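Local coordinates for decapping nuclease RAI1 (Candida albicans, PDB 5BUD), which hydrolyses NAD caps from the 5' ends of RNAs with the help of divalent metal ions, and binds and stimulates the exoribonuclease RAT1, at residues Pro70-Leu75 with Arg144-Glu149; Arg21-Tyr26 with Lys94-Asp99; Val333-Thr338 with Tyr349-Asp354; Cys227-Leu232 with Lys279-Phe284. All coordinates share one frame; numbering follows the deposited sequence.

Four contacts sample different parts of one PD-(D/E)XK nuclease fold. Contacts 1 and 2 interleave along the chain: 21-26, 70-75, 94-99, then 144-149. Contact 4 follows with both its segments, and contact 3 comes last. Contacts 2, 3 and 4 all reach the large, branched beta system, whereas contact 1 is a surface meeting of a loop with helix 138-155. Contacts 3 and 4 lie on opposite sides of the chain's centre, their own centres 33 Å apart. Contacts 2 and 3 touch, where D99 CB meets N337 OD1 at 3.3 Å. Contact 4 lies nearest the metal-binding residues; contacts 1, 2 and 3 lie away from the annotated sites.

Contact 1 of 4, residues Pro70-Leu75 with Arg144-Glu149; sequences PDEQNL and RRKEQE
R145 reaches out from its helix to D71 and L75 of the loop, and its side chain can be followed outward atom by atom. CB sets off toward the loop, and CG comes to 4.1 Å from D71 OD2. The next carbon, CD, is the point of closest approach, 3.2 Å from that same D71 OD2, so it is a methylene and not an N-H that meets the carboxylate oxygen. NE follows at 4.2 Å from D71 OD2: opposite charges near each other, but too far for a salt bridge. The chain runs straight through chi2 and then bends at chi3 (-79°), which swings the guanidinium away from the carboxylate and toward L75; the two planes stand 69° apart. At the tip, NH1 lies 3.8 Å from L75 CD2, the methyl coming to the edge of the guanidinium near its plane.

Within the PD-(D/E)XK nuclease fold, this is a surface loop before helix 78-92 meeting helix 138-155. The loop presents D71 from a short 3-10 turn, pinned by backbone bonds from Q73 N to P70 O and from N74 N to D71 O. M142 of helix 138-155 also touches D71 and L75.

Beside this pair K146 crosses E72 at about a right angle, with NZ 4.0 Å from E72 OE2, again beyond salt-bridge range. The two chains bend at chi2, which helps bring their ends together although neither CB points straight across. Both residues are exposed, and solvent probably screens much of their attraction. The bound RNA comes within about 5 Å of the nearest atom.

Contact 2 of 4, residues Arg21-Tyr26 with Lys94-Asp99; sequences RELFSY and KKISSD
I96 is held by its backbone while its side chain meets L23 and F24: its O and the O of S98 both accept from Q131 NE2, and its N donates to E89 OE2. Two carbonyls on one amide nitrogen fix this loop, which runs between helix 78-92 and strand 100-103. From there I96 points toward strand 21-28. Its CG2 meets L23 CD1 at 3.7 Å, the two side chains reaching at each other tip to tip. The other branch, CD1, lies 4.1 Å from F24 CE1 and comes to the edge of the phenyl ring, near its plane, with the side chains crossing at about a right angle.

L23 and F24 both face V209 of strand 205-214, a classic beta bulge, consistent with two successive residues both pointing toward the loop. With F24 CG between its own backbone N and carbonyl carbon (chi1 61°), the ring is placed so that its CE1 edge meets I96 CD1. That ring also meets Y88 on helix 78-92, with the planes at about 30°. V220 of strand 217-228 touches I96 as well.

No hydrogen bond joins the two segments. Their contact is hydrocarbon on hydrocarbon, so its cohesion comes from fit and the exclusion of water, while polar groups elsewhere fix the loop.

Contact 3 of 4, residues Val333-Thr338 with Tyr349-Asp354; sequences VDWLNT and YRLKYD
This is a buried, wholly apolar contact of a helix on a sheet: W335 and L336, near the end of helix 322-339, rest on L351 in the middle of strand 349-354. L351 points toward the helix and divides its two methyls between the partners. CD1 meets W335 CZ3 at 3.8 Å, lying in the plane of the indole and against its edge, so the ring offers its rim and not its face. CD2 lies 3.8 Å from L336 CD2, with L336 CD1 a little farther off, and these two leucines reach for each other tip to tip. W335 and L351 instead slide past one another in opposite directions. The indole gets there because CG is anti to the backbone N (chi1 177°), which carries the six-membered ring across to the strand even though the first bond of the side chain does not aim at it.

The turn that carries W335 and L336 is tied across by T338 OG1, which donates to D334 O at 3.0 Å.

Strand 349-354 runs antiparallel to both its neighbours, 121-128 and 359-364. L351 also touches L123 and V125 on the first and F360 and L362 on the second, and W335 meets L362, so the helix packs over more than one strand.

Contact 4 of 4, residues Cys227-Leu232 with Lys279-Phe284; sequences CCWDYL and KIIYGF
W229 and K279 bury most of the surface here, with I281 third. The lysine chain crosses the indole at about a right angle and passes over one face. CD lies 3.8 Å from W229 CD2, and CE sits 3.6 Å from the centroid of the five-membered ring, only 6° off its normal, a well-centred CH-pi contact. The chain is extended until chi4 (57°), where it bends. NZ therefore ends 4.4 Å from the same centroid, 17° off the normal: a cation-pi interaction in which the ammonium stands slightly higher over the ring than the methylene before it. The carbon next to the charge should be polarised by it, which would strengthen its hold on the pi cloud.

I281, two residues along the strand, meets the six-membered end of the indole, on the same side of its plane as the lysine. Its CD1 is 3.9 Å from W229 CZ3, approaching obliquely, and the side chains again cross at about a right angle.

W229 follows directly on strand 217-228, which carries the manganese ligands E224 and D226. Strand 243-250, with the ligands E245 and L246, lies between that strand and 279-285, antiparallel to the first and parallel to the second. W229 and K279 thus meet across this intervening strand of the PD-(D/E)XK fold: W229 touches V244, K279 pairs its backbone with E245, and the I281 side chain lies about 4 Å from that of L246. Strand 291-298, antiparallel to 279-285, supplies L296 against K279 and both V294 and L296 against I281.

Contact 1 of 4, residues Pro70-Leu75 with Arg144-Glu149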
# COMPACT_ATOMS: atom_id res chain seq x y z
N PRO A 70 0.04 -13.48 12.10
CA PRO A 70 -0.88 -12.76 13.00
C PRO A 70 -0.89 -11.26 12.67
O PRO A 70 0.15 -10.72 12.33
CB PRO A 70 -0.30 -13.02 14.40
CG PRO A 70 0.46 -14.29 14.26
CD PRO A 70 0.97 -14.35 12.84
N ASP A 71 -2.05 -10.62 12.77
CA ASP A 71 -2.17 -9.19 12.47
C ASP A 71 -1.16 -8.32 13.25
O ASP A 71 -0.60 -7.37 12.72
CB ASP A 71 -3.58 -8.70 12.76
CG ASP A 71 -4.61 -9.25 11.79
OD1 ASP A 71 -4.23 -9.93 10.81
OD2 ASP A 71 -5.80 -9.00 12.02
N GLU A 72 -0.92 -8.67 14.51
CA GLU A 72 -0.02 -7.90 15.39
C GLU A 72 1.39 -7.91 14.85
O GLU A 72 2.14 -6.96 15.07
CB GLU A 72 0.02 -8.45 16.83
CG GLU A 72 -1.29 -8.98 17.36
CD GLU A 72 -1.56 -10.40 16.91
OE1 GLU A 72 -0.80 -11.32 17.30
OE2 GLU A 72 -2.54 -10.59 16.16
N GLN A 73 1.74 -8.99 14.14
CA GLN A 73 3.06 -9.14 13.54
C GLN A 73 3.17 -8.60 12.11
O GLN A 73 4.24 -8.72 11.51
CB GLN A 73 3.46 -10.63 13.54
CG GLN A 73 3.66 -11.22 14.92
CD GLN A 73 3.98 -12.70 14.88
OE1 GLN A 73 4.54 -13.20 13.90
NE2 GLN A 73 3.62 -13.40 15.94
N ASN A 74 2.09 -8.03 11.57
CA ASN A 74 2.05 -7.67 10.14
C ASN A 74 1.83 -6.18 9.92
O ASN A 74 1.45 -5.75 8.83
CB ASN A 74 0.93 -8.46 9.43
CG ASN A 74 1.15 -8.58 7.95
OD1 ASN A 74 2.28 -8.57 7.48
ND2 ASN A 74 0.07 -8.70 7.20
N LEU A 75 2.08 -5.39 10.95
CA LEU A 75 1.97 -3.94 10.84
C LEU A 75 3.17 -3.45 10.03
O LEU A 75 4.21 -4.12 9.99
CB LEU A 75 1.93 -3.32 12.24
CG LEU A 75 0.76 -3.83 13.11
CD1 LEU A 75 0.80 -3.23 14.51
CD2 LEU A 75 -0.58 -3.56 12.44
N ARG A 144 -9.29 -0.81 16.03
CA ARG A 144 -10.32 -0.75 15.01
C ARG A 144 -10.47 -2.08 14.30
O ARG A 144 -11.59 -2.49 14.00
CB ARG A 144 -10.03 0.35 14.02
CG ARG A 144 -10.15 1.70 14.68
CD ARG A 144 -9.47 2.80 13.92
NE ARG A 144 -9.79 4.08 14.52
CZ ARG A 144 -9.18 5.22 14.26
NH1 ARG A 144 -8.17 5.29 13.39
NH2 ARG A 144 -9.58 6.31 14.88
N ARG A 145 -9.36 -2.75 14.03
CA ARG A 145 -9.41 -4.06 13.39
C ARG A 145 -10.13 -5.08 14.29
O ARG A 145 -10.94 -5.86 13.81
CB ARG A 145 -8.00 -4.53 13.01
CG ARG A 145 -8.00 -5.52 11.85
CD ARG A 145 -6.60 -5.97 11.45
NE ARG A 145 -5.89 -4.99 10.62
CZ ARG A 145 -4.80 -4.31 10.96
NH1 ARG A 145 -4.22 -4.48 12.15
NH2 ARG A 145 -4.27 -3.45 10.10
N LYS A 146 -9.86 -5.06 15.59
CA LYS A 146 -10.52 -5.99 16.50
C LYS A 146 -12.01 -5.71 16.51
O LYS A 146 -12.82 -6.62 16.40
CB LYS A 146 -9.99 -5.89 17.92
CG LYS A 146 -8.54 -6.25 18.13
CD LYS A 146 -8.15 -7.63 17.63
CE LYS A 146 -6.76 -8.01 18.14
NZ LYS A 146 -6.09 -9.06 17.32
N GLU A 147 -12.38 -4.44 16.62
CA GLU A 147 -13.78 -4.06 16.71
C GLU A 147 -14.53 -4.32 15.40
O GLU A 147 -15.71 -4.66 15.42
CB GLU A 147 -13.94 -2.61 17.19
CG GLU A 147 -13.99 -1.56 16.09
CD GLU A 147 -13.96 -0.14 16.63
OE1 GLU A 147 -14.00 0.78 15.79
OE2 GLU A 147 -13.90 0.05 17.87
N GLN A 148 -13.85 -4.17 14.27
CA GLN A 148 -14.40 -4.57 12.98
C GLN A 148 -14.65 -6.08 12.99
O GLN A 148 -15.71 -6.54 12.59
CB GLN A 148 -13.44 -4.22 11.86
CG GLN A 148 -13.94 -4.58 10.46
CD GLN A 148 -12.89 -5.29 9.62
OE1 GLN A 148 -11.72 -4.87 9.56
NE2 GLN A 148 -13.30 -6.37 8.94
N GLU A 149 -13.66 -6.84 13.44
CA GLU A 149 -13.79 -8.29 13.53
C GLU A 149 -15.03 -8.68 14.37
O GLU A 149 -15.92 -9.38 13.87
CB GLU A 149 -12.51 -8.88 14.12
CG GLU A 149 -12.43 -10.40 14.16
CD GLU A 149 -12.31 -11.02 12.79
OE1 GLU A 149 -11.99 -10.29 11.81
OE2 GLU A 149 -12.52 -12.25 12.67

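Contact 2 of 4, residues Arg21-Tyr26 with Lys94-Asp99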
# COMPACT_ATOMS: atom_id res chain seq x y z
N ARG A 21 10.72 6.72 -8.97
CA ARG A 21 11.87 5.86 -9.29
C ARG A 21 12.18 5.01 -8.08
O ARG A 21 12.18 5.53 -6.96
CB ARG A 21 13.11 6.72 -9.62
CG ARG A 21 12.91 7.72 -10.73
CD ARG A 21 12.56 7.06 -12.06
NE ARG A 21 12.71 7.98 -13.19
CZ ARG A 21 12.16 7.80 -14.40
NH1 ARG A 21 11.40 6.75 -14.65
NH2 ARG A 21 12.38 8.70 -15.35
N GLU A 22 12.42 3.72 -8.28
CA GLU A 22 12.83 2.87 -7.18
C GLU A 22 14.24 3.28 -6.76
O GLU A 22 15.10 3.48 -7.61
CB GLU A 22 12.85 1.41 -7.60
CG GLU A 22 13.33 0.46 -6.52
CD GLU A 22 13.09 -0.99 -6.87
OE1 GLU A 22 11.91 -1.38 -7.04
OE2 GLU A 22 14.07 -1.74 -6.96
N LEU A 23 14.47 3.35 -5.45
CA LEU A 23 15.80 3.57 -4.87
C LEU A 23 16.45 2.23 -4.57
O LEU A 23 17.58 1.99 -4.97
CB LEU A 23 15.69 4.42 -3.59
CG LEU A 23 15.02 5.80 -3.73
CD1 LEU A 23 14.98 6.55 -2.40
CD2 LEU A 23 15.71 6.64 -4.80
N PHE A 24 15.74 1.37 -3.85
CA PHE A 24 16.20 0.03 -3.55
C PHE A 24 15.01 -0.82 -3.17
O PHE A 24 13.87 -0.34 -3.18
CB PHE A 24 17.23 0.06 -2.38
CG PHE A 24 16.67 0.61 -1.09
CD1 PHE A 24 16.74 1.95 -0.82
CD2 PHE A 24 16.04 -0.22 -0.19
CE1 PHE A 24 16.21 2.47 0.33
CE2 PHE A 24 15.51 0.29 0.99
CZ PHE A 24 15.58 1.63 1.24
N SER A 25 15.27 -2.08 -2.80
CA SER A 25 14.27 -2.99 -2.32
C SER A 25 14.81 -3.81 -1.17
O SER A 25 16.01 -3.87 -0.95
CB SER A 25 13.86 -3.94 -3.42
OG SER A 25 15.00 -4.60 -3.93
N TYR A 26 13.89 -4.48 -0.49
CA TYR A 26 14.21 -5.45 0.54
C TYR A 26 13.02 -6.40 0.58
O TYR A 26 12.09 -6.25 -0.22
CB TYR A 26 14.52 -4.74 1.87
CG TYR A 26 13.42 -3.96 2.54
CD1 TYR A 26 13.00 -2.74 2.04
CD2 TYR A 26 12.83 -4.41 3.70
CE1 TYR A 26 12.00 -2.00 2.67
CE2 TYR A 26 11.83 -3.69 4.33
CZ TYR A 26 11.41 -2.48 3.81
OH TYR A 26 10.42 -1.79 4.46
N LYS A 94 25.74 8.89 1.74
CA LYS A 94 24.90 10.07 1.78
C LYS A 94 23.45 9.70 2.13
O LYS A 94 22.97 8.63 1.74
CB LYS A 94 24.95 10.70 0.39
CG LYS A 94 24.36 12.09 0.28
CD LYS A 94 23.83 12.34 -1.13
CE LYS A 94 24.86 12.04 -2.20
NZ LYS A 94 24.21 11.91 -3.53
N LYS A 95 22.75 10.57 2.85
CA LYS A 95 21.33 10.35 3.15
C LYS A 95 20.46 10.50 1.88
O LYS A 95 20.80 11.24 0.96
CB LYS A 95 20.84 11.27 4.27
CG LYS A 95 20.59 12.70 3.83
CD LYS A 95 19.54 13.40 4.68
CE LYS A 95 20.11 14.47 5.56
NZ LYS A 95 19.03 15.34 6.11
N ILE A 96 19.32 9.82 1.86
CA ILE A 96 18.36 9.95 0.75
C ILE A 96 17.77 11.35 0.82
O ILE A 96 17.45 11.84 1.90
CB ILE A 96 17.21 8.94 0.88
CG1 ILE A 96 17.72 7.51 0.68
CG2 ILE A 96 16.10 9.24 -0.13
CD1 ILE A 96 16.81 6.45 1.25
N SER A 97 17.56 11.99 -0.31
CA SER A 97 17.03 13.33 -0.24
C SER A 97 15.51 13.25 -0.36
O SER A 97 14.98 12.71 -1.34
CB SER A 97 17.63 14.23 -1.32
OG SER A 97 17.07 13.95 -2.57
N SER A 98 14.82 13.80 0.63
CA SER A 98 13.36 13.77 0.64
C SER A 98 12.88 14.66 1.76
O SER A 98 13.65 14.95 2.72
CB SER A 98 12.85 12.34 0.86
OG SER A 98 11.44 12.23 0.88
N ASP A 99 11.62 15.06 1.67
CA ASP A 99 10.95 15.77 2.75
C ASP A 99 10.23 14.85 3.70
O ASP A 99 10.19 15.09 4.93
CB ASP A 99 10.00 16.78 2.16
CG ASP A 99 10.73 17.79 1.29
OD1 ASP A 99 10.37 17.97 0.13
OD2 ASP A 99 11.72 18.37 1.80

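Contact 3 of 4, residues Val333-Thr338 with Tyr349-Asp354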
# COMPACT_ATOMS: atom_id res chain seq x y z
N VAL A 333 0.20 17.40 1.42
CA VAL A 333 1.66 17.21 1.59
C VAL A 333 2.42 18.54 1.60
O VAL A 333 3.39 18.69 2.35
CB VAL A 333 2.28 16.25 0.55
CG1 VAL A 333 1.63 14.88 0.68
CG2 VAL A 333 2.16 16.83 -0.86
N ASP A 334 1.98 19.51 0.80
CA ASP A 334 2.50 20.86 0.92
C ASP A 334 2.24 21.46 2.33
O ASP A 334 3.12 22.12 2.88
CB ASP A 334 1.93 21.78 -0.15
CG ASP A 334 2.60 23.14 -0.13
OD1 ASP A 334 3.75 23.26 -0.62
OD2 ASP A 334 1.99 24.07 0.41
N TRP A 335 1.07 21.21 2.90
CA TRP A 335 0.74 21.71 4.25
C TRP A 335 1.68 21.07 5.27
O TRP A 335 2.34 21.78 6.05
CB TRP A 335 -0.74 21.42 4.54
CG TRP A 335 -1.27 21.79 5.89
CD1 TRP A 335 -1.47 23.06 6.39
CD2 TRP A 335 -1.74 20.89 6.89
NE1 TRP A 335 -2.02 22.98 7.64
CE2 TRP A 335 -2.19 21.66 7.98
CE3 TRP A 335 -1.81 19.49 6.97
CZ2 TRP A 335 -2.70 21.08 9.14
CZ3 TRP A 335 -2.32 18.92 8.14
CH2 TRP A 335 -2.76 19.72 9.21
N LEU A 336 1.83 19.75 5.22
CA LEU A 336 2.79 19.09 6.11
C LEU A 336 4.22 19.65 5.93
O LEU A 336 4.94 19.83 6.91
CB LEU A 336 2.81 17.59 5.87
CG LEU A 336 1.56 16.81 6.21
CD1 LEU A 336 1.67 15.38 5.67
CD2 LEU A 336 1.32 16.82 7.71
N ASN A 337 4.59 19.93 4.69
CA ASN A 337 5.95 20.35 4.37
C ASN A 337 6.28 21.79 4.78
O ASN A 337 7.46 22.12 4.88
CB ASN A 337 6.22 20.19 2.87
CG ASN A 337 7.70 20.25 2.53
OD1 ASN A 337 8.52 19.55 3.13
ND2 ASN A 337 8.05 21.11 1.59
N THR A 338 5.28 22.63 5.01
CA THR A 338 5.52 24.04 5.38
C THR A 338 5.06 24.38 6.81
O THR A 338 5.35 25.47 7.31
CB THR A 338 4.84 24.98 4.37
OG1 THR A 338 3.45 24.69 4.30
CG2 THR A 338 5.43 24.79 2.97
N TYR A 349 4.06 14.76 16.46
CA TYR A 349 2.68 15.15 16.19
C TYR A 349 1.76 13.98 15.80
O TYR A 349 2.18 13.02 15.17
CB TYR A 349 2.64 16.18 15.06
CG TYR A 349 3.61 17.30 15.29
CD1 TYR A 349 3.21 18.50 15.89
CD2 TYR A 349 4.94 17.14 14.94
CE1 TYR A 349 4.14 19.52 16.12
CE2 TYR A 349 5.86 18.14 15.17
CZ TYR A 349 5.46 19.33 15.75
OH TYR A 349 6.42 20.30 15.94
N ARG A 350 0.49 14.13 16.16
CA ARG A 350 -0.59 13.30 15.67
C ARG A 350 -1.17 14.01 14.48
O ARG A 350 -1.50 15.18 14.57
CB ARG A 350 -1.72 13.21 16.69
CG ARG A 350 -1.46 12.30 17.87
CD ARG A 350 -2.78 11.89 18.50
NE ARG A 350 -2.73 10.48 18.84
CZ ARG A 350 -1.99 9.97 19.82
NH1 ARG A 350 -1.23 10.75 20.60
NH2 ARG A 350 -2.01 8.66 20.02
N LEU A 351 -1.30 13.30 13.37
CA LEU A 351 -2.02 13.79 12.21
C LEU A 351 -3.29 12.95 12.16
O LEU A 351 -3.21 11.73 12.08
CB LEU A 351 -1.19 13.60 10.94
CG LEU A 351 -1.80 13.94 9.58
CD1 LEU A 351 -2.32 15.36 9.52
CD2 LEU A 351 -0.77 13.73 8.49
N LYS A 352 -4.45 13.59 12.22
CA LYS A 352 -5.70 12.86 12.39
C LYS A 352 -6.76 13.38 11.43
O LYS A 352 -6.99 14.58 11.36
CB LYS A 352 -6.18 13.01 13.85
CG LYS A 352 -7.60 12.51 14.13
CD LYS A 352 -8.00 12.78 15.58
CE LYS A 352 -9.16 11.91 16.02
NZ LYS A 352 -8.74 10.54 16.43
N TYR A 353 -7.38 12.47 10.68
CA TYR A 353 -8.64 12.76 10.00
C TYR A 353 -9.76 12.16 10.85
O TYR A 353 -9.77 10.95 11.10
CB TYR A 353 -8.68 12.17 8.60
CG TYR A 353 -10.05 12.28 8.02
CD1 TYR A 353 -10.64 13.52 7.81
CD2 TYR A 353 -10.77 11.15 7.68
CE1 TYR A 353 -11.92 13.63 7.28
CE2 TYR A 353 -12.04 11.25 7.15
CZ TYR A 353 -12.61 12.49 6.95
OH TYR A 353 -13.88 12.59 6.45
N ASP A 354 -10.66 13.04 11.30
CA ASP A 354 -11.79 12.71 12.18
C ASP A 354 -13.07 12.85 11.34
O ASP A 354 -13.48 13.98 11.03
CB ASP A 354 -11.84 13.67 13.37
CG ASP A 354 -12.93 13.31 14.40
OD1 ASP A 354 -13.94 12.68 14.03
OD2 ASP A 354 -12.76 13.65 15.59

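Contact 4 of 4, residues Cys227-Leu232 with Lys279-Phe284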
# COMPACT_ATOMS: atom_id res chain seq x y z
N CYS A 227 4.08 -8.60 -7.95
CA CYS A 227 4.90 -9.36 -8.89
C CYS A 227 5.43 -8.49 -9.99
O CYS A 227 5.14 -7.28 -10.05
CB CYS A 227 4.14 -10.58 -9.46
SG CYS A 227 2.68 -10.21 -10.48
N CYS A 228 6.24 -9.12 -10.84
CA CYS A 228 6.85 -8.50 -11.98
C CYS A 228 6.20 -9.10 -13.26
O CYS A 228 5.92 -10.29 -13.34
CB CYS A 228 8.34 -8.75 -11.95
SG CYS A 228 9.25 -8.05 -13.34
N TRP A 229 5.98 -8.27 -14.26
CA TRP A 229 5.17 -8.66 -15.45
C TRP A 229 5.87 -9.66 -16.37
O TRP A 229 5.27 -10.67 -16.79
CB TRP A 229 4.79 -7.39 -16.22
CG TRP A 229 4.17 -7.57 -17.59
CD1 TRP A 229 4.66 -7.11 -18.79
CD2 TRP A 229 2.91 -8.15 -17.87
NE1 TRP A 229 3.80 -7.43 -19.81
CE2 TRP A 229 2.71 -8.05 -19.28
CE3 TRP A 229 1.93 -8.76 -17.09
CZ2 TRP A 229 1.59 -8.57 -19.90
CZ3 TRP A 229 0.80 -9.24 -17.73
CH2 TRP A 229 0.64 -9.14 -19.12
N ASP A 230 7.12 -9.37 -16.67
CA ASP A 230 7.90 -10.11 -17.67
C ASP A 230 9.35 -10.34 -17.17
O ASP A 230 9.79 -11.48 -17.03
CB ASP A 230 7.91 -9.31 -18.97
CG ASP A 230 7.99 -7.82 -18.74
OD1 ASP A 230 8.21 -7.41 -17.55
OD2 ASP A 230 7.84 -7.05 -19.72
N TYR A 231 10.07 -9.26 -16.91
CA TYR A 231 11.44 -9.32 -16.40
C TYR A 231 11.71 -8.06 -15.61
O TYR A 231 11.04 -7.02 -15.83
CB TYR A 231 12.46 -9.43 -17.55
CG TYR A 231 12.30 -8.31 -18.54
CD1 TYR A 231 12.99 -7.12 -18.40
CD2 TYR A 231 11.44 -8.45 -19.61
CE1 TYR A 231 12.81 -6.09 -19.28
CE2 TYR A 231 11.28 -7.44 -20.51
CZ TYR A 231 11.95 -6.26 -20.33
OH TYR A 231 11.73 -5.25 -21.23
N LEU A 232 12.69 -8.13 -14.70
CA LEU A 232 13.14 -6.97 -13.95
C LEU A 232 14.32 -6.35 -14.67
O LEU A 232 15.36 -6.96 -14.74
CB LEU A 232 13.55 -7.37 -12.54
CG LEU A 232 13.92 -6.25 -11.57
CD1 LEU A 232 12.68 -5.46 -11.17
CD2 LEU A 232 14.60 -6.81 -10.33
N LYS A 279 0.53 -1.54 -14.00
CA LYS A 279 -0.36 -2.63 -14.37
C LYS A 279 -1.12 -3.15 -13.14
O LYS A 279 -0.49 -3.47 -12.09
CB LYS A 279 0.45 -3.77 -15.04
CG LYS A 279 0.91 -3.49 -16.46
CD LYS A 279 1.59 -4.71 -17.08
CE LYS A 279 1.90 -4.51 -18.56
NZ LYS A 279 2.75 -3.32 -18.73
N ILE A 280 -2.44 -3.24 -13.26
CA ILE A 280 -3.32 -3.86 -12.26
C ILE A 280 -4.12 -4.98 -12.88
O ILE A 280 -4.82 -4.78 -13.88
CB ILE A 280 -4.31 -2.82 -11.67
CG1 ILE A 280 -3.55 -1.62 -11.19
CG2 ILE A 280 -5.15 -3.46 -10.58
CD1 ILE A 280 -4.38 -0.44 -10.75
N ILE A 281 -4.01 -6.18 -12.31
CA ILE A 281 -4.67 -7.37 -12.87
C ILE A 281 -5.72 -7.81 -11.87
O ILE A 281 -5.41 -8.07 -10.70
CB ILE A 281 -3.65 -8.49 -13.17
CG1 ILE A 281 -2.68 -8.00 -14.23
CG2 ILE A 281 -4.33 -9.78 -13.59
CD1 ILE A 281 -1.68 -9.00 -14.74
N TYR A 282 -6.95 -7.89 -12.32
CA TYR A 282 -8.06 -8.40 -11.53
C TYR A 282 -8.38 -9.83 -11.89
O TYR A 282 -8.55 -10.19 -13.06
CB TYR A 282 -9.32 -7.52 -11.69
CG TYR A 282 -9.37 -6.38 -10.72
CD1 TYR A 282 -8.65 -5.23 -10.96
CD2 TYR A 282 -10.14 -6.45 -9.56
CE1 TYR A 282 -8.70 -4.17 -10.09
CE2 TYR A 282 -10.16 -5.39 -8.66
CZ TYR A 282 -9.43 -4.26 -8.95
OH TYR A 282 -9.42 -3.18 -8.12
N GLY A 283 -8.42 -10.68 -10.87
CA GLY A 283 -9.01 -12.01 -11.00
C GLY A 283 -10.46 -11.93 -10.56
O GLY A 283 -10.72 -11.67 -9.39
N PHE A 284 -11.39 -12.09 -11.51
CA PHE A 284 -12.83 -12.10 -11.23
C PHE A 284 -13.30 -13.52 -10.92
O PHE A 284 -13.05 -14.45 -11.70
CB PHE A 284 -13.60 -11.51 -12.42
CG PHE A 284 -13.41 -10.03 -12.57
CD1 PHE A 284 -14.00 -9.16 -11.68
CD2 PHE A 284 -12.59 -9.51 -13.55
CE1 PHE A 284 -13.81 -7.80 -11.77
CE2 PHE A 284 -12.39 -8.16 -13.66
CZ PHE A 284 -12.99 -7.30 -12.77